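Local coordinates for ATP-dependent kinase YFH7 (Saccharomyces cerevisiae, PDB 2GA8), which is an ATP-dependent kinase of the P-loop type, also able to hydrolyse ATP, that could be involved in endoplasmic reticulum membrane assembly, at residues Gln94-Asp99 with Ser167-Asp172; Ile155-Pro160 with Asp252-Ser257. One frame throughout, in Å; residues are numbered along the deposited sequence.

Overall arrangement
Contact 1 (Gln94-Asp99 with Ser167-Asp172) lies far from the centre of the chain, about 21 Å, though most of its touching residues are buried; contact 2 (Ile155-Pro160 with Asp252-Ser257) lies about 9 Å from it. Their centres are 25 Å apart and their nearest atoms about 13 Å. Along the chain their segments alternate: 94-99, 155-160, 167-172, 252-257. Strand 156-160, an outermost strand of the five-stranded parallel sheet that also holds the strand before the probable ATP-binding loop, leads on to helix 168-171. Contact 2 sets this strand against strand 248-256, an outermost strand of the mixed sheet, and so joins the two sheets; contact 1 joins the helix to the loop after helix 84-92.

Contact 1 of 2, residues Gln94-Asp99 with Ser167-Asp172; sequences QGLFKD and SRRCLD
Leu96 leans over the short helix 168-171 and makes the main apolar contact, with Arg169 and Cys170 beneath it. Its CB starts toward the helix, and CG stands beside the backbone N, anti to the carbonyl carbon (chi1 -69°). At CG the branches part. CD1 meets the aliphatic stem of Arg169 at CG, 3.8 Å away, and also rests against Cys170 CA. CD2 turns to the cysteine side chain, 3.8 Å from Cys170 SG and almost as near to Cys170 CB. The same CD2 is 4.3 Å from Ser167 OG, a looser approach. SG is carried to this methyl because it stands anti to its own backbone N (chi1 -167°), and a bound mercury(II) ion sits about 3 Å from the cysteine side chain.

Farther out, Arg169 CD lies 3.8 Å from Gln94 CB, so one methylene of the arginine, CD, rests on the start of the glutamine side chain; both residues are exposed, at the margin of the contact. Gln94 has positive phi and is the C' residue of a Schellman motif that ends helix 84-92, with the N-H groups of Gln94 and Gly95 bonded back into the last turn of that helix. The chain thus leaves one helix and brings Leu96 onto the start of another. Ser167 is the N-cap there: its OG accepts from Cys170 N at 3.0 Å, with a bent N-H...O angle of 136°. Val101 also touches Cys170, and Leu173 touches Leu96, widening the apolar patch.

Between the two segments the chemistry is dispersive: methyl against sulfur and methylene, with the serine hydroxyl turned to its own helix. Leu96 carries most of the contact through its two methyls, and its hold is van der Waals contact, with no polar bond between the segments.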
ATOM      1  N   GLN A  94     -19.111   8.981 -14.177  1.00 26.81           N
ATOM      2  CA  GLN A  94     -19.018   8.103 -13.012  1.00 26.77           C
ATOM      3  C   GLN A  94     -17.621   8.028 -12.382  1.00 25.49           C
ATOM      4  O   GLN A  94     -17.250   7.004 -11.804  1.00 25.50           O
ATOM      5  CB  GLN A  94     -19.493   6.694 -13.382  1.00 28.34           C
ATOM      6  CG  GLN A  94     -20.793   6.664 -14.183  1.00 29.67           C
ATOM      7  CD  GLN A  94     -21.885   7.525 -13.569  1.00 31.58           C
ATOM      8  OE1 GLN A  94     -22.362   8.474 -14.189  1.00 32.28           O
ATOM      9  NE2 GLN A  94     -22.281   7.200 -12.345  1.00 30.84           N
ATOM     10  N   GLY A  95     -16.858   9.112 -12.497  1.00 24.90           N
ATOM     11  CA  GLY A  95     -15.524   9.162 -11.920  1.00 23.75           C
ATOM     12  C   GLY A  95     -14.484   8.338 -12.653  1.00 24.99           C
ATOM     13  O   GLY A  95     -13.523   7.861 -12.043  1.00 23.31           O
ATOM     14  N   LEU A  96     -14.661   8.184 -13.961  1.00 24.67           N
ATOM     15  CA  LEU A  96     -13.735   7.402 -14.769  1.00 26.17           C
ATOM     16  C   LEU A  96     -13.198   8.139 -15.993  1.00 25.97           C
ATOM     17  O   LEU A  96     -13.765   9.141 -16.433  1.00 25.10           O
ATOM     18  CB  LEU A  96     -14.415   6.106 -15.218  1.00 27.97           C
ATOM     19  CG  LEU A  96     -14.700   5.061 -14.136  1.00 28.51           C
ATOM     20  CD1 LEU A  96     -15.539   3.938 -14.709  1.00 31.41           C
ATOM     21  CD2 LEU A  96     -13.393   4.518 -13.595  1.00 29.94           C
ATOM     22  N   PHE A  97     -12.083   7.635 -16.515  1.00 27.42           N
ATOM     23  CA  PHE A  97     -11.440   8.168 -17.712  1.00 27.27           C
ATOM     24  C   PHE A  97     -11.592   7.047 -18.743  1.00 28.51           C
ATOM     25  O   PHE A  97     -10.703   6.210 -18.902  1.00 26.90           O
ATOM     26  CB  PHE A  97      -9.948   8.431 -17.462  1.00 26.95           C
ATOM     27  CG  PHE A  97      -9.675   9.521 -16.464  1.00 26.13           C
ATOM     28  CD1 PHE A  97     -10.048  10.835 -16.726  1.00 27.22           C
ATOM     29  CD2 PHE A  97      -9.025   9.236 -15.266  1.00 26.74           C
ATOM     30  CE1 PHE A  97      -9.777  11.852 -15.806  1.00 26.91           C
ATOM     31  CE2 PHE A  97      -8.749  10.243 -14.341  1.00 25.29           C
ATOM     32  CZ  PHE A  97      -9.126  11.555 -14.613  1.00 26.35           C
ATOM     33  N   LYS A  98     -12.727   7.036 -19.431  1.00 29.22           N
ATOM     34  CA  LYS A  98     -13.036   6.004 -20.418  1.00 30.95           C
ATOM     35  C   LYS A  98     -11.909   5.582 -21.357  1.00 30.49           C
ATOM     36  O   LYS A  98     -11.692   4.389 -21.566  1.00 31.49           O
ATOM     37  CB  LYS A  98     -14.246   6.432 -21.254  1.00 33.29           C
ATOM     38  CG  LYS A  98     -14.762   5.350 -22.195  1.00 36.05           C
ATOM     39  CD  LYS A  98     -15.993   5.822 -22.956  1.00 37.81           C
ATOM     40  CE  LYS A  98     -16.590   4.700 -23.791  1.00 38.91           C
ATOM     41  NZ  LYS A  98     -15.608   4.121 -24.748  1.00 38.91           N
ATOM     42  N   ASP A  99     -11.187   6.549 -21.914  1.00 29.40           N
ATOM     43  CA  ASP A  99     -10.118   6.244 -22.860  1.00 30.08           C
ATOM     44  C   ASP A  99      -8.749   5.883 -22.281  1.00 29.02           C
ATOM     45  O   ASP A  99      -7.791   5.706 -23.035  1.00 28.34           O
ATOM     46  CB  ASP A  99      -9.940   7.413 -23.834  1.00 32.82           C
ATOM     47  CG  ASP A  99     -11.222   7.759 -24.572  1.00 35.43           C
ATOM     48  OD1 ASP A  99     -11.904   6.830 -25.054  1.00 38.25           O
ATOM     49  OD2 ASP A  99     -11.542   8.963 -24.678  1.00 37.17           O
ATOM     50  N   SER A 167     -12.163  -0.517 -10.158  1.00 16.45           N
ATOM     51  CA  SER A 167     -13.567  -0.767  -9.859  1.00 17.51           C
ATOM     52  C   SER A 167     -14.184  -1.682 -10.902  1.00 18.41           C
ATOM     53  O   SER A 167     -13.684  -1.800 -12.022  1.00 19.01           O
ATOM     54  CB  SER A 167     -14.355   0.544  -9.815  1.00 16.62           C
ATOM     55  OG  SER A 167     -14.447   1.123 -11.103  1.00 18.61           O
ATOM     56  N   ARG A 168     -15.284  -2.322 -10.531  1.00 20.08           N
ATOM     57  CA  ARG A 168     -15.968  -3.221 -11.443  1.00 22.07           C
ATOM     58  C   ARG A 168     -16.456  -2.465 -12.674  1.00 22.83           C
ATOM     59  O   ARG A 168     -16.410  -2.990 -13.788  1.00 23.46           O
ATOM     60  CB  ARG A 168     -17.134  -3.899 -10.727  1.00 24.48           C
ATOM     61  CG  ARG A 168     -16.694  -4.846  -9.613  1.00 28.17           C
ATOM     62  CD  ARG A 168     -17.888  -5.453  -8.889  1.00 31.49           C
ATOM     63  NE  ARG A 168     -18.779  -4.426  -8.362  1.00 35.53           N
ATOM     64  CZ  ARG A 168     -20.068  -4.323  -8.676  1.00 39.28           C
ATOM     65  NH1 ARG A 168     -20.807  -3.353  -8.152  1.00 41.05           N
ATOM     66  NH2 ARG A 168     -20.620  -5.191  -9.515  1.00 40.15           N
ATOM     67  N   ARG A 169     -16.919  -1.231 -12.482  1.00 22.86           N
ATOM     68  CA  ARG A 169     -17.398  -0.433 -13.607  1.00 24.04           C
ATOM     69  C   ARG A 169     -16.222  -0.047 -14.494  1.00 24.13           C
ATOM     70  O   ARG A 169     -16.374   0.150 -15.697  1.00 22.77           O
ATOM     71  CB  ARG A 169     -18.118   0.828 -13.122  1.00 26.35           C
ATOM     72  CG  ARG A 169     -18.605   1.716 -14.263  1.00 32.89           C
ATOM     73  CD  ARG A 169     -19.478   2.879 -13.791  1.00 37.39           C
ATOM     74  NE  ARG A 169     -20.795   2.447 -13.326  1.00 42.53           N
ATOM     75  CZ  ARG A 169     -21.047   1.957 -12.115  1.00 44.74           C
ATOM     76  NH1 ARG A 169     -20.071   1.831 -11.225  1.00 46.02           N
ATOM     77  NH2 ARG A 169     -22.281   1.589 -11.794  1.00 46.35           N
ATOM     78  N   CYS A 170     -15.045   0.064 -13.890  1.00 22.35           N
ATOM     79  CA  CYS A 170     -13.847   0.404 -14.635  1.00 22.90           C
ATOM     80  C   CYS A 170     -13.488  -0.792 -15.522  1.00 21.73           C
ATOM     81  O   CYS A 170     -13.142  -0.639 -16.693  1.00 19.83           O
ATOM     82  CB  CYS A 170     -12.706   0.709 -13.659  1.00 24.81           C
ATOM     83  SG  CYS A 170     -11.268   1.494 -14.398  1.00 29.22           S
ATOM     84  N   LEU A 171     -13.585  -1.990 -14.958  1.00 22.37           N
ATOM     85  CA  LEU A 171     -13.266  -3.199 -15.703  1.00 24.02           C
ATOM     86  C   LEU A 171     -14.230  -3.403 -16.871  1.00 25.10           C
ATOM     87  O   LEU A 171     -13.893  -4.073 -17.848  1.00 25.81           O
ATOM     88  CB  LEU A 171     -13.291  -4.416 -14.773  1.00 23.00           C
ATOM     89  CG  LEU A 171     -12.280  -4.413 -13.618  1.00 24.12           C
ATOM     90  CD1 LEU A 171     -12.442  -5.682 -12.806  1.00 25.73           C
ATOM     91  CD2 LEU A 171     -10.855  -4.307 -14.161  1.00 23.25           C
ATOM     92  N   ASP A 172     -15.424  -2.820 -16.776  1.00 26.92           N
ATOM     93  CA  ASP A 172     -16.416  -2.943 -17.844  1.00 28.69           C
ATOM     94  C   ASP A 172     -16.006  -2.145 -19.075  1.00 29.55           C
ATOM     95  O   ASP A 172     -16.568  -2.319 -20.157  1.00 30.03           O
ATOM     96  CB  ASP A 172     -17.789  -2.443 -17.380  1.00 31.60           C
ATOM     97  CG  ASP A 172     -18.383  -3.297 -16.278  1.00 33.92           C
ATOM     98  OD1 ASP A 172     -18.317  -4.537 -16.387  1.00 35.55           O
ATOM     99  OD2 ASP A 172     -18.928  -2.725 -15.310  1.00 37.65           O
TER

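Contact 2 of 2, residues Ile155-Pro160 with Asp252-Ser257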
ATOM      1  N   ILE A 155       2.225   5.249  15.381  1.00 14.79           N
ATOM      2  CA  ILE A 155       3.352   5.571  14.524  1.00 12.95           C
ATOM      3  C   ILE A 155       3.477   4.635  13.330  1.00 12.95           C
ATOM      4  O   ILE A 155       4.281   4.873  12.434  1.00 12.90           O
ATOM      5  CB  ILE A 155       4.680   5.566  15.311  1.00 13.66           C
ATOM      6  CG1 ILE A 155       4.884   4.222  16.016  1.00 14.67           C
ATOM      7  CG2 ILE A 155       4.681   6.715  16.321  1.00 15.11           C
ATOM      8  CD1 ILE A 155       6.278   4.047  16.608  1.00 12.68           C
ATOM      9  N   ALA A 156       2.682   3.574  13.316  1.00 13.24           N
ATOM     10  CA  ALA A 156       2.730   2.626  12.207  1.00 12.63           C
ATOM     11  C   ALA A 156       1.356   2.505  11.565  1.00 12.94           C
ATOM     12  O   ALA A 156       0.334   2.492  12.252  1.00 14.40           O
ATOM     13  CB  ALA A 156       3.205   1.260  12.703  1.00 12.04           C
ATOM     14  N   GLN A 157       1.340   2.420  10.240  1.00 11.73           N
ATOM     15  CA  GLN A 157       0.102   2.290   9.488  1.00 12.26           C
ATOM     16  C   GLN A 157       0.346   1.309   8.353  1.00 12.14           C
ATOM     17  O   GLN A 157       1.478   1.143   7.913  1.00 12.57           O
ATOM     18  CB  GLN A 157      -0.312   3.651   8.916  1.00 12.52           C
ATOM     19  CG  GLN A 157      -1.589   3.641   8.085  1.00 13.89           C
ATOM     20  CD  GLN A 157      -2.793   3.108   8.843  1.00 14.58           C
ATOM     21  OE1 GLN A 157      -2.892   1.911   9.124  1.00 16.40           O
ATOM     22  NE2 GLN A 157      -3.717   4.003   9.179  1.00 16.60           N
ATOM     23  N   ILE A 158      -0.708   0.645   7.901  1.00 13.51           N
ATOM     24  CA  ILE A 158      -0.580  -0.300   6.800  1.00 13.77           C
ATOM     25  C   ILE A 158      -1.199   0.283   5.542  1.00 13.87           C
ATOM     26  O   ILE A 158      -2.133   1.083   5.602  1.00 13.40           O
ATOM     27  CB  ILE A 158      -1.296  -1.644   7.096  1.00 13.52           C
ATOM     28  CG1 ILE A 158      -2.764  -1.385   7.447  1.00 16.31           C
ATOM     29  CG2 ILE A 158      -0.588  -2.383   8.236  1.00 14.23           C
ATOM     30  CD1 ILE A 158      -3.581  -2.656   7.630  1.00 19.74           C
ATOM     31  N   VAL A 159      -0.657  -0.110   4.396  1.00 12.82           N
ATOM     32  CA  VAL A 159      -1.193   0.332   3.118  1.00 13.65           C
ATOM     33  C   VAL A 159      -1.444  -0.929   2.302  1.00 14.16           C
ATOM     34  O   VAL A 159      -0.520  -1.512   1.739  1.00 14.65           O
ATOM     35  CB  VAL A 159      -0.206   1.234   2.333  1.00 15.21           C
ATOM     36  CG1 VAL A 159      -0.735   1.468   0.914  1.00 16.88           C
ATOM     37  CG2 VAL A 159      -0.034   2.565   3.043  1.00 16.45           C
ATOM     38  N   PRO A 160      -2.695  -1.405   2.286  1.00 16.20           N
ATOM     39  CA  PRO A 160      -2.985  -2.608   1.504  1.00 14.95           C
ATOM     40  C   PRO A 160      -3.080  -2.194   0.040  1.00 15.89           C
ATOM     41  O   PRO A 160      -3.563  -1.106  -0.277  1.00 16.37           O
ATOM     42  CB  PRO A 160      -4.337  -3.065   2.053  1.00 17.39           C
ATOM     43  CG  PRO A 160      -4.368  -2.479   3.451  1.00 18.89           C
ATOM     44  CD  PRO A 160      -3.802  -1.103   3.206  1.00 18.39           C
ATOM     45  N   ASP A 252     -10.670   6.910   1.446  1.00 29.37           N
ATOM     46  CA  ASP A 252     -10.013   7.182   2.719  1.00 29.39           C
ATOM     47  C   ASP A 252     -10.157   6.148   3.832  1.00 28.61           C
ATOM     48  O   ASP A 252     -10.629   6.471   4.923  1.00 29.82           O
ATOM     49  CB  ASP A 252     -10.490   8.539   3.239  1.00 31.81           C
ATOM     50  CG  ASP A 252     -10.667   9.552   2.129  1.00 32.14           C
ATOM     51  OD1 ASP A 252      -9.785   9.633   1.247  1.00 34.68           O
ATOM     52  OD2 ASP A 252     -11.686  10.274   2.140  1.00 34.50           O
ATOM     53  N   GLN A 253      -9.732   4.917   3.575  1.00 24.16           N
ATOM     54  CA  GLN A 253      -9.824   3.868   4.584  1.00 23.98           C
ATOM     55  C   GLN A 253      -8.593   3.847   5.475  1.00 22.69           C
ATOM     56  O   GLN A 253      -8.634   3.349   6.602  1.00 22.87           O
ATOM     57  CB  GLN A 253     -10.001   2.504   3.915  1.00 25.80           C
ATOM     58  CG  GLN A 253     -11.323   2.368   3.196  1.00 30.57           C
ATOM     59  CD  GLN A 253     -12.503   2.382   4.151  1.00 32.01           C
ATOM     60  OE1 GLN A 253     -13.596   2.821   3.798  1.00 36.53           O
ATOM     61  NE2 GLN A 253     -12.288   1.889   5.364  1.00 34.74           N
ATOM     62  N   TYR A 254      -7.493   4.391   4.968  1.00 19.65           N
ATOM     63  CA  TYR A 254      -6.261   4.424   5.733  1.00 18.42           C
ATOM     64  C   TYR A 254      -5.673   5.824   5.686  1.00 18.14           C
ATOM     65  O   TYR A 254      -5.539   6.412   4.616  1.00 19.28           O
ATOM     66  CB  TYR A 254      -5.263   3.415   5.163  1.00 19.10           C
ATOM     67  CG  TYR A 254      -5.832   2.021   5.046  1.00 22.58           C
ATOM     68  CD1 TYR A 254      -5.865   1.164   6.145  1.00 23.67           C
ATOM     69  CD2 TYR A 254      -6.382   1.574   3.843  1.00 20.54           C
ATOM     70  CE1 TYR A 254      -6.432  -0.107   6.048  1.00 25.14           C
ATOM     71  CE2 TYR A 254      -6.951   0.316   3.737  1.00 22.68           C
ATOM     72  CZ  TYR A 254      -6.974  -0.520   4.841  1.00 24.36           C
ATOM     73  OH  TYR A 254      -7.542  -1.768   4.735  1.00 26.29           O
ATOM     74  N   CYS A 255      -5.349   6.364   6.853  1.00 15.45           N
ATOM     75  CA  CYS A 255      -4.756   7.685   6.917  1.00 15.56           C
ATOM     76  C   CYS A 255      -3.302   7.602   7.342  1.00 13.67           C
ATOM     77  O   CYS A 255      -2.973   6.974   8.350  1.00 13.82           O
ATOM     78  CB  CYS A 255      -5.485   8.582   7.916  1.00 17.31           C
ATOM     79  SG  CYS A 255      -4.639  10.179   8.117  1.00 21.93           S
ATOM     80  N   ILE A 256      -2.436   8.228   6.557  1.00 12.61           N
ATOM     81  CA  ILE A 256      -1.018   8.279   6.871  1.00 13.02           C
ATOM     82  C   ILE A 256      -0.799   9.738   7.245  1.00 12.72           C
ATOM     83  O   ILE A 256      -0.864  10.619   6.386  1.00 13.58           O
ATOM     84  CB  ILE A 256      -0.156   7.920   5.646  1.00 12.00           C
ATOM     85  CG1 ILE A 256      -0.440   6.478   5.226  1.00 12.46           C
ATOM     86  CG2 ILE A 256       1.318   8.099   5.972  1.00 12.11           C
ATOM     87  CD1 ILE A 256       0.197   6.090   3.910  1.00 13.42           C
ATOM     88  N   SER A 257      -0.551   9.990   8.527  1.00 12.08           N
ATOM     89  CA  SER A 257      -0.366  11.356   9.017  1.00 12.48           C
ATOM     90  C   SER A 257       1.072  11.676   9.391  1.00 12.70           C
ATOM     91  O   SER A 257       1.973  10.854   9.222  1.00 11.29           O
ATOM     92  CB  SER A 257      -1.236  11.587  10.254  1.00 14.01           C
ATOM     93  OG  SER A 257      -0.691  10.894  11.368  1.00 14.21           O
TER
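Pro160 and Tyr254 reach toward each other tip to tip, with Pro160 CD over one face of the phenol ring. Pro160 CD stands 3.6 Å from the centroid of the Tyr254 ring, 17° off its normal, a CH-pi contact displaced toward the rim; Pro160 CG continues outward to the phenol end, 3.5 Å from Tyr254 OH. The ring comes to this place with CG anti to the carbonyl carbon (chi1 -53°). Ile158 crosses it obliquely, its CG1 4.1 Å from Tyr254 CE1. The carbonyl oxygen of Ile158 is buried against the same ring, 3.8 Å from Tyr254 CD1, and has no hydrogen-bonding partner in the model.

Two sheets meet here. Strand 156-160 is an outermost strand of the parallel five-stranded core of a P-loop kinase, bonded through its backbone to strand 262-267. Strand 248-256 is an outermost strand of the mixed sheet, where Gln253 and Tyr254 form a classic beta bulge opposite Val239. The side chain of Ile158 is about 6 Å from that of Ser38, part of the probable ATP site.

Gln157 uses both ends of its amide. NE2 crosses to Cys255 O, donating at 3.2 Å, almost straight, from above the carbonyl plane; OE1 turns back to the next N-H of its own strand, accepting Ile158 N at 2.8 Å on a lone pair. The two bonds together fix the rotation of the amide. Val159 and Ile256 cross at about a right angle, Val159 CG2 pressing on Ile256 CD1 at 3.6 Å.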